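Uncharacterized protein (Enterococcus faecalis, PDB 2QRU) is of unknown function but has the alpha/beta-hydrolase fold and is probably a hydrolase. Local coordinates at residues F126-Y131 with D268-E273; P212-A217 with E238-A243. All blocks are in the same frame, centred on the assembly; numbering follows the deposited sequence.

Interaction 1. Residues F126-Y131 with D268-E273; sequences FLVNFY and DSWLKE
The closest CA atoms of 126-131 and 268-273 are those of F126 and L271, 9.1 Å apart, so the C-terminal helix 258-272 reaches the strand with its side chains, one of which meets a backbone carbonyl. W270 carries most of the contact. Its CG lies anti to the backbone N (chi1 -178°), and the indole reaches the strand with the far corner of its six-membered ring. There CH2 comes within 3.5 Å of the carbonyl O of L127 and 3.8 Å of F126 CB, while CZ3, the next atom round the ring, is 3.9 Å from both F126 CD1 and V128 CG2. The phenyl ring of F126 is turned steeply against the indole, the planes at 81° and the centroids 5.9 Å apart, in an oblique pairing. Next to the indole, L271 CD2 lies 3.8 Å from F126 CE1 in the conformer given here, but L271 has a second conformer, so this contact is doubtful. All five touching residues are buried. K272 NZ pairs with D268 OD2, one helical turn earlier, at 2.8 Å in a salt bridge, to which N57 adds hydrogen bonds to both side chains. L127, its CB directed away from this helix, packs on helix 105-119. A parallel strand with a helix against each face is the layered alpha/beta/alpha arrangement of the alpha/beta-hydrolase fold, here with the final helix closing one layer.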
# COMPACT_ATOMS: atom_id res chain seq x y z
N PHE A 126 11.20 2.72 9.44
CA PHE A 126 11.53 1.99 8.22
C PHE A 126 10.29 1.79 7.37
O PHE A 126 9.15 2.00 7.84
CB PHE A 126 12.14 0.63 8.57
CG PHE A 126 11.18 -0.27 9.32
CD1 PHE A 126 10.29 -1.11 8.63
CD2 PHE A 126 11.21 -0.30 10.71
CE1 PHE A 126 9.38 -1.96 9.34
CE2 PHE A 126 10.34 -1.11 11.43
CZ PHE A 126 9.42 -1.95 10.74
N LEU A 127 10.53 1.35 6.15
CA LEU A 127 9.46 1.19 5.15
C LEU A 127 9.60 -0.17 4.47
O LEU A 127 10.75 -0.62 4.28
CB LEU A 127 9.60 2.27 4.08
CG LEU A 127 9.66 3.75 4.53
CD1 LEU A 127 9.97 4.62 3.31
CD2 LEU A 127 8.28 4.10 5.18
N VAL A 128 8.49 -0.82 4.11
CA VAL A 128 8.59 -2.08 3.36
C VAL A 128 7.65 -1.92 2.17
O VAL A 128 6.45 -1.70 2.32
CB VAL A 128 8.17 -3.30 4.26
CG1 VAL A 128 8.20 -4.60 3.44
CG2 VAL A 128 9.07 -3.40 5.51
N ASN A 129 8.23 -1.93 0.98
CA ASN A 129 7.50 -1.75 -0.27
C ASN A 129 7.38 -3.08 -1.03
O ASN A 129 8.39 -3.63 -1.47
CB ASN A 129 8.30 -0.81 -1.18
CG ASN A 129 7.73 -0.76 -2.55
OD1 ASN A 129 6.54 -0.50 -2.70
ND2 ASN A 129 8.55 -1.00 -3.57
N PHE A 130 6.15 -3.55 -1.19
CA PHE A 130 5.83 -4.66 -2.10
C PHE A 130 5.27 -4.04 -3.38
O PHE A 130 4.10 -3.64 -3.40
CB PHE A 130 4.81 -5.58 -1.45
CG PHE A 130 5.43 -6.48 -0.43
CD1 PHE A 130 5.99 -7.71 -0.84
CD2 PHE A 130 5.44 -6.14 0.89
CE1 PHE A 130 6.61 -8.57 0.10
CE2 PHE A 130 6.04 -6.98 1.84
CZ PHE A 130 6.62 -8.19 1.47
N TYR A 131 6.15 -3.93 -4.39
CA TYR A 131 5.77 -3.55 -5.78
C TYR A 131 4.83 -2.32 -5.87
O TYR A 131 3.86 -2.29 -6.65
CB TYR A 131 5.28 -4.77 -6.57
CG TYR A 131 4.38 -5.73 -5.82
CD1 TYR A 131 3.02 -5.50 -5.70
CD2 TYR A 131 4.91 -6.88 -5.21
CE1 TYR A 131 2.18 -6.40 -5.00
CE2 TYR A 131 4.09 -7.77 -4.49
CZ TYR A 131 2.73 -7.52 -4.39
OH TYR A 131 1.93 -8.47 -3.71
N ASP A 268 12.76 -11.07 6.61
CA ASP A 268 12.89 -11.38 8.04
C ASP A 268 14.27 -10.97 8.54
O ASP A 268 14.41 -10.30 9.58
CB ASP A 268 12.63 -12.86 8.32
CG ASP A 268 12.66 -13.16 9.79
OD1 ASP A 268 11.65 -12.92 10.46
OD2 ASP A 268 13.72 -13.60 10.28
N SER A 269 15.31 -11.34 7.79
CA SER A 269 16.68 -10.99 8.16
C SER A 269 16.85 -9.47 8.21
O SER A 269 17.46 -8.95 9.15
CB SER A 269 17.67 -11.60 7.16
OG SER A 269 19.01 -11.24 7.46
N TRP A 270 16.30 -8.77 7.21
CA TRP A 270 16.40 -7.29 7.14
C TRP A 270 15.66 -6.66 8.33
O TRP A 270 16.17 -5.67 8.94
CB TRP A 270 15.81 -6.81 5.83
CG TRP A 270 15.87 -5.33 5.59
CD1 TRP A 270 16.89 -4.64 4.99
CD2 TRP A 270 14.84 -4.38 5.89
NE1 TRP A 270 16.56 -3.29 4.92
CE2 TRP A 270 15.32 -3.10 5.47
CE3 TRP A 270 13.59 -4.47 6.51
CZ2 TRP A 270 14.56 -1.95 5.61
CZ3 TRP A 270 12.80 -3.30 6.64
CH2 TRP A 270 13.31 -2.05 6.19
N LEU A 271 14.48 -7.19 8.67
CA LEU A 271 13.71 -6.66 9.82
C LEU A 271 14.50 -6.82 11.11
O LEU A 271 14.50 -5.92 11.97
CB LEU A 271 12.36 -7.35 9.97
CG LEU A 271 11.28 -6.97 8.98
CD1 LEU A 271 10.11 -7.89 9.24
CD2 LEU A 271 10.86 -5.50 9.14
N LYS A 272 15.18 -7.96 11.25
CA LYS A 272 16.02 -8.20 12.44
C LYS A 272 17.21 -7.21 12.59
O LYS A 272 17.78 -7.11 13.67
CB LYS A 272 16.50 -9.66 12.49
CG LYS A 272 15.36 -10.62 12.82
CD LYS A 272 15.85 -12.10 12.78
CE LYS A 272 14.89 -13.05 13.54
NZ LYS A 272 13.48 -12.98 13.05
N GLU A 273 17.55 -6.49 11.51
CA GLU A 273 18.60 -5.46 11.56
C GLU A 273 18.06 -4.04 11.81
O GLU A 273 18.85 -3.12 11.91
CB GLU A 273 19.50 -5.52 10.31
CG GLU A 273 20.22 -6.89 10.23
CD GLU A 273 21.27 -7.01 9.10
OE1 GLU A 273 21.50 -6.01 8.37
OE2 GLU A 273 21.85 -8.12 8.97

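Interaction 2. Residues P212-A217 with E238-A243; sequences PCFSTA and ESTFKA
The phenyl ring of F214 overlaps the aliphatic start of K242, with CZ 3.7 Å from K242 CG and the two side chains crossing at about a right angle. CG of F214 lies anti to the backbone N, and beyond it the ring brings CD2 near T240 CG2, so that F214, T240 and K242 share one face of the sheet. The strands 213-217 and 240-243 run parallel, their axes 4.7 Å apart at closest and 19° from alignment. T240 is held through both its N-H and its C=O: its N donates to C213 O, and its O accepts from S215 N at 2.8 Å. S215 O then receives K242 N at 2.9 Å, with F241 CA supplying a further CA-H...O contact to that same oxygen. Side chains extend the pairing at both ends. S239 OG, anti to its own carbonyl carbon (chi1 -64°), accepts the N-H of C213 at 2.8 Å, while also bonding to P237 O. At the other end T216 OG1 donates to K242 O at 2.8 Å, tilted 22° from the carbonyl plane; A217 N, 3.7 Å from that carbonyl, is buried without a partner. On the other face, F241 passes CD1 beside S215 O, and S215 OG bonds to S229 O and N129 ND2. The pair begins and ends a beta-alpha-beta unit whose helix 227-235 covers the face bearing C213, S215 and F241, whereas helix 258-272 covers the face of F214 and T240. Strand 127-130 flanks 213-218 on its far edge, and 240-244 is the outermost strand.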
# COMPACT_ATOMS: atom_id res chain seq x y z
N PRO A 212 15.04 3.99 5.96
CA PRO A 212 15.40 2.77 5.21
C PRO A 212 14.23 1.97 4.75
O PRO A 212 13.23 1.78 5.49
CB PRO A 212 16.24 1.96 6.20
CG PRO A 212 16.89 3.09 7.03
CD PRO A 212 15.71 4.01 7.25
N CYS A 213 14.35 1.47 3.53
CA CYS A 213 13.26 0.75 2.92
C CYS A 213 13.73 -0.63 2.40
O CYS A 213 14.86 -0.75 1.83
CB CYS A 213 12.72 1.62 1.77
SG CYS A 213 11.37 0.77 0.86
N PHE A 214 12.90 -1.65 2.63
CA PHE A 214 13.05 -2.96 1.98
C PHE A 214 12.05 -3.00 0.84
O PHE A 214 10.83 -2.87 1.05
CB PHE A 214 12.76 -4.10 2.94
CG PHE A 214 12.94 -5.46 2.33
CD1 PHE A 214 11.92 -6.04 1.54
CD2 PHE A 214 14.15 -6.15 2.54
CE1 PHE A 214 12.10 -7.33 0.99
CE2 PHE A 214 14.36 -7.43 1.98
CZ PHE A 214 13.34 -8.03 1.21
N SER A 215 12.56 -3.15 -0.39
CA SER A 215 11.72 -2.98 -1.58
C SER A 215 11.84 -4.21 -2.47
O SER A 215 12.94 -4.71 -2.67
CB SER A 215 12.22 -1.77 -2.39
OG SER A 215 11.42 -1.54 -3.56
N THR A 216 10.72 -4.70 -3.00
CA THR A 216 10.73 -5.92 -3.80
C THR A 216 9.61 -5.88 -4.86
O THR A 216 8.55 -5.31 -4.65
CB THR A 216 10.55 -7.17 -2.88
OG1 THR A 216 10.56 -8.37 -3.67
CG2 THR A 216 9.21 -7.10 -2.09
N ALA A 217 9.89 -6.51 -6.01
CA ALA A 217 8.93 -6.58 -7.12
C ALA A 217 9.43 -7.61 -8.09
O ALA A 217 10.62 -7.96 -8.08
CB ALA A 217 8.82 -5.24 -7.83
N GLU A 238 20.44 3.67 2.43
CA GLU A 238 20.49 2.52 3.38
C GLU A 238 19.35 1.51 3.14
O GLU A 238 18.87 0.85 4.07
CB GLU A 238 20.48 3.02 4.84
CG GLU A 238 21.54 4.11 5.14
CD GLU A 238 22.95 3.64 4.94
OE1 GLU A 238 23.19 2.41 4.97
OE2 GLU A 238 23.85 4.50 4.77
N SER A 239 18.93 1.41 1.89
CA SER A 239 17.79 0.57 1.50
C SER A 239 18.24 -0.63 0.68
O SER A 239 19.42 -0.75 0.27
CB SER A 239 16.72 1.43 0.77
OG SER A 239 16.19 2.42 1.67
N THR A 240 17.31 -1.58 0.54
CA THR A 240 17.57 -2.84 -0.13
C THR A 240 16.49 -3.07 -1.19
O THR A 240 15.30 -2.83 -0.93
CB THR A 240 17.49 -3.99 0.94
OG1 THR A 240 18.57 -3.84 1.87
CG2 THR A 240 17.59 -5.34 0.28
N PHE A 241 16.91 -3.52 -2.37
CA PHE A 241 15.97 -3.98 -3.40
C PHE A 241 16.23 -5.46 -3.67
O PHE A 241 17.39 -5.86 -3.96
CB PHE A 241 16.12 -3.22 -4.70
CG PHE A 241 15.37 -3.85 -5.84
CD1 PHE A 241 13.97 -3.80 -5.85
CD2 PHE A 241 16.05 -4.47 -6.89
CE1 PHE A 241 13.24 -4.42 -6.90
CE2 PHE A 241 15.31 -5.09 -7.96
CZ PHE A 241 13.91 -5.06 -7.95
N LYS A 242 15.18 -6.26 -3.56
CA LYS A 242 15.26 -7.69 -3.85
C LYS A 242 14.28 -8.01 -4.96
O LYS A 242 13.08 -7.86 -4.79
CB LYS A 242 14.96 -8.55 -2.60
CG LYS A 242 15.93 -8.35 -1.42
CD LYS A 242 17.31 -8.74 -1.85
CE LYS A 242 18.23 -8.87 -0.67
NZ LYS A 242 19.39 -9.72 -1.08
N ALA A 243 14.79 -8.41 -6.12
CA ALA A 243 13.90 -8.82 -7.20
C ALA A 243 13.38 -10.23 -6.94
O ALA A 243 14.05 -11.06 -6.32
CB ALA A 243 14.64 -8.80 -8.52

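In the fold
Interactions 1 and 2, their centres about 7 Å apart, illustrate how one sheet ties distant parts of a chain together. Strands 127-130 and 213-218 are neighbours, joined by probable hydrogen bonds of 2.8 Å from N129 N to F214 O and from Y131 N to T216 O. W270 bridges both contacts, its CZ2 lying 3.4 Å from F214 N, and helix 258-272, which follows strand 240-244 in the chain, folds back over all three strands. Toward their C-terminal ends these strands approach a likely Ser-His-Asp triad of S104, H249 and D221: Y131 touches S104 and D221, its ring meets H249 edge-to-face, and A217 lies nearby.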